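Local coordinates for transglutaminase-like domain-containing protein (PDB 4XZ7) that probably catalyses transglutaminase-type protein cross-linking and acts as an antiphagocytic virulence factor of Streptococcus suis, at residues 218-223 against 273-278. Numbering follows the deposited sequence.
Sequences KAFVQY and RAFNML
Phe220, on helix 213-227, faces Ala274 of helix 264-277 where the two short segments run roughly antiparallel, their axes 11.3 Å apart at closest approach and their N-to-C directions at 153°. Both belong to the helical part of the transglutaminase-like domain, a papain-like fold, and they illustrate how phenylalanines from both helices, with an alanine methyl, bridge axes set this far apart. The CB of Phe220 points toward the other helix, and with CG anti to the backbone N (chi1 -176°) the ring extends into the gap. There the methyl of Ala274 sits over one face in a CH-pi contact, CB lying 3.8 Å from the ring centroid but displaced toward the rim. Phe275 reaches back; its ring meets that of Phe220 obliquely, the planes inclined at 70° and the centroids 5.8 Å apart. The four touching residues are buried, and what joins them is wholly apolar. Beyond them, Arg273 forms a salt bridge with Asp195 of helix 188-205, and Asn276 OD1 accepts a hydrogen bond from Ala282 N. At the far end of the Phe275 ring, Val221 CG2 abuts the edge, near the ring plane, 3.7 Å from CZ.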
ATOM      1  N   LYS B 218      -2.939  35.273  13.706  1.00 34.70           N
ATOM      2  CA  LYS B 218      -4.345  35.390  13.327  1.00 40.33           C
ATOM      3  C   LYS B 218      -4.479  35.323  11.804  1.00 32.69           C
ATOM      4  O   LYS B 218      -5.224  34.498  11.256  1.00 31.69           O
ATOM      5  CB  LYS B 218      -4.933  36.701  13.881  1.00 34.38           C
ATOM      6  CG  LYS B 218      -6.445  36.799  13.896  1.00 51.12           C
ATOM      7  CD  LYS B 218      -6.904  38.247  14.175  1.00 58.74           C
ATOM      8  CE  LYS B 218      -6.379  38.796  15.505  1.00 64.83           C
ATOM      9  NZ  LYS B 218      -7.129  38.281  16.693  1.00 72.98           N
ATOM     10  N   ALA B 219      -3.706  36.164  11.129  1.00 35.34           N
ATOM     11  CA  ALA B 219      -3.739  36.252   9.675  1.00 35.97           C
ATOM     12  C   ALA B 219      -3.400  34.922   8.992  1.00 32.02           C
ATOM     13  O   ALA B 219      -4.116  34.482   8.080  1.00 35.01           O
ATOM     14  CB  ALA B 219      -2.785  37.334   9.207  1.00 34.57           C
ATOM     15  N   PHE B 220      -2.312  34.281   9.415  1.00 31.70           N
ATOM     16  CA  PHE B 220      -1.929  33.028   8.754  1.00 30.53           C
ATOM     17  C   PHE B 220      -2.969  31.909   8.974  1.00 29.35           C
ATOM     18  O   PHE B 220      -3.399  31.234   8.030  1.00 30.16           O
ATOM     19  CB  PHE B 220      -0.557  32.550   9.219  1.00 30.52           C
ATOM     20  CG  PHE B 220      -0.098  31.321   8.500  1.00 35.74           C
ATOM     21  CD1 PHE B 220       0.403  31.410   7.212  1.00 29.47           C
ATOM     22  CD2 PHE B 220      -0.210  30.071   9.090  1.00 31.52           C
ATOM     23  CE1 PHE B 220       0.807  30.274   6.536  1.00 33.22           C
ATOM     24  CE2 PHE B 220       0.182  28.936   8.424  1.00 27.55           C
ATOM     25  CZ  PHE B 220       0.686  29.029   7.147  1.00 31.44           C
ATOM     26  N   VAL B 221      -3.347  31.728  10.234  1.00 35.39           N
ATOM     27  CA  VAL B 221      -4.318  30.727  10.645  1.00 31.11           C
ATOM     28  C   VAL B 221      -5.621  30.876   9.864  1.00 31.49           C
ATOM     29  O   VAL B 221      -6.142  29.901   9.306  1.00 27.20           O
ATOM     30  CB  VAL B 221      -4.600  30.836  12.157  1.00 37.26           C
ATOM     31  CG1 VAL B 221      -5.832  30.037  12.541  1.00 47.83           C
ATOM     32  CG2 VAL B 221      -3.405  30.368  12.940  1.00 37.56           C
ATOM     33  N   GLN B 222      -6.124  32.109   9.798  1.00 33.70           N
ATOM     34  CA  GLN B 222      -7.383  32.366   9.110  1.00 33.31           C
ATOM     35  C   GLN B 222      -7.250  32.116   7.614  1.00 30.47           C
ATOM     36  O   GLN B 222      -8.144  31.531   6.986  1.00 32.10           O
ATOM     37  CB  GLN B 222      -7.865  33.797   9.365  1.00 35.42           C
ATOM     38  CG  GLN B 222      -9.357  33.985   9.094  1.00 47.70           C
ATOM     39  CD  GLN B 222     -10.251  33.183  10.054  1.00 53.61           C
ATOM     40  OE1 GLN B 222     -10.814  32.147   9.680  1.00 54.30           O
ATOM     41  NE2 GLN B 222     -10.396  33.675  11.286  1.00 53.33           N
ATOM     42  N   TYR B 223      -6.132  32.541   7.034  1.00 32.48           N
ATOM     43  CA  TYR B 223      -5.935  32.286   5.605  1.00 35.22           C
ATOM     44  C   TYR B 223      -5.945  30.794   5.251  1.00 27.41           C
ATOM     45  O   TYR B 223      -6.646  30.348   4.316  1.00 36.31           O
ATOM     46  CB  TYR B 223      -4.623  32.884   5.118  1.00 35.71           C
ATOM     47  CG  TYR B 223      -4.440  32.670   3.632  1.00 31.32           C
ATOM     48  CD1 TYR B 223      -3.744  31.571   3.142  1.00 28.26           C
ATOM     49  CD2 TYR B 223      -4.989  33.559   2.723  1.00 35.65           C
ATOM     50  CE1 TYR B 223      -3.602  31.365   1.796  1.00 38.89           C
ATOM     51  CE2 TYR B 223      -4.839  33.372   1.378  1.00 38.88           C
ATOM     52  CZ  TYR B 223      -4.148  32.273   0.919  1.00 41.01           C
ATOM     53  OH  TYR B 223      -4.005  32.091  -0.428  1.00 49.30           O
ATOM     54  N   ARG B 273       5.368  24.942  11.237  1.00 27.07           N
ATOM     55  CA  ARG B 273       6.479  25.232  10.327  1.00 34.64           C
ATOM     56  C   ARG B 273       6.468  26.709   9.941  1.00 34.81           C
ATOM     57  O   ARG B 273       7.483  27.395  10.076  1.00 34.41           O
ATOM     58  CB  ARG B 273       6.419  24.358   9.073  1.00 35.64           C
ATOM     59  CG  ARG B 273       7.632  24.490   8.172  1.00 40.15           C
ATOM     60  CD  ARG B 273       8.855  23.786   8.752  1.00 38.56           C
ATOM     61  NE  ARG B 273       9.996  23.849   7.841  1.00 27.80           N
ATOM     62  CZ  ARG B 273      11.250  23.625   8.211  1.00 28.38           C
ATOM     63  NH1 ARG B 273      11.524  23.311   9.470  1.00 32.23           N
ATOM     64  NH2 ARG B 273      12.233  23.719   7.331  1.00 28.82           N
ATOM     65  N   ALA B 274       5.316  27.196   9.484  1.00 28.23           N
ATOM     66  CA  ALA B 274       5.159  28.609   9.113  1.00 29.14           C
ATOM     67  C   ALA B 274       5.508  29.603  10.236  1.00 36.30           C
ATOM     68  O   ALA B 274       6.116  30.639   9.989  1.00 35.28           O
ATOM     69  CB  ALA B 274       3.748  28.852   8.646  1.00 32.49           C
ATOM     70  N   PHE B 275       5.107  29.293  11.464  1.00 30.16           N
ATOM     71  CA  PHE B 275       5.352  30.179  12.594  1.00 36.01           C
ATOM     72  C   PHE B 275       6.831  30.237  12.957  1.00 42.30           C
ATOM     73  O   PHE B 275       7.334  31.279  13.381  1.00 41.55           O
ATOM     74  CB  PHE B 275       4.538  29.735  13.809  1.00 30.87           C
ATOM     75  CG  PHE B 275       3.052  29.921  13.641  1.00 40.20           C
ATOM     76  CD1 PHE B 275       2.555  30.900  12.793  1.00 43.81           C
ATOM     77  CD2 PHE B 275       2.157  29.119  14.328  1.00 29.67           C
ATOM     78  CE1 PHE B 275       1.182  31.081  12.640  1.00 40.75           C
ATOM     79  CE2 PHE B 275       0.777  29.290  14.176  1.00 33.07           C
ATOM     80  CZ  PHE B 275       0.296  30.271  13.330  1.00 33.26           C
ATOM     81  N   ASN B 276       7.519  29.107  12.815  1.00 38.80           N
ATOM     82  CA  ASN B 276       8.950  29.083  13.079  1.00 32.79           C
ATOM     83  C   ASN B 276       9.654  29.940  12.036  1.00 40.43           C
ATOM     84  O   ASN B 276      10.566  30.695  12.372  1.00 47.27           O
ATOM     85  CB  ASN B 276       9.498  27.654  13.094  1.00 31.39           C
ATOM     86  CG  ASN B 276       9.215  26.936  14.402  1.00 35.69           C
ATOM     87  OD1 ASN B 276       9.233  27.544  15.467  1.00 31.89           O
ATOM     88  ND2 ASN B 276       8.927  25.637  14.324  1.00 30.07           N
ATOM     89  N   MET B 277       9.223  29.846  10.780  1.00 32.34           N
ATOM     90  CA  MET B 277       9.753  30.724   9.746  1.00 35.97           C
ATOM     91  C   MET B 277       9.557  32.200  10.116  1.00 48.96           C
ATOM     92  O   MET B 277      10.435  33.029   9.881  1.00 52.02           O
ATOM     93  CB  MET B 277       9.091  30.433   8.402  1.00 32.28           C
ATOM     94  CG  MET B 277       9.548  29.129   7.749  1.00 31.34           C
ATOM     95  SD  MET B 277       8.660  28.749   6.231  1.00 39.94           S
ATOM     96  CE  MET B 277       9.021  30.191   5.232  1.00 69.76           C
ATOM     97  N   LEU B 278       8.408  32.514  10.708  1.00 45.42           N
ATOM     98  CA  LEU B 278       8.048  33.890  11.033  1.00 40.17           C
ATOM     99  C   LEU B 278       8.675  34.380  12.334  1.00 40.10           C
ATOM    100  O   LEU B 278       8.364  35.466  12.807  1.00 50.71           O
ATOM    101  CB  LEU B 278       6.524  34.022  11.120  1.00 43.72           C
ATOM    102  CG  LEU B 278       5.730  33.899   9.820  1.00 40.11           C
ATOM    103  CD1 LEU B 278       4.239  33.682  10.097  1.00 39.29           C
ATOM    104  CD2 LEU B 278       5.949  35.130   8.952  1.00 35.12           C
TER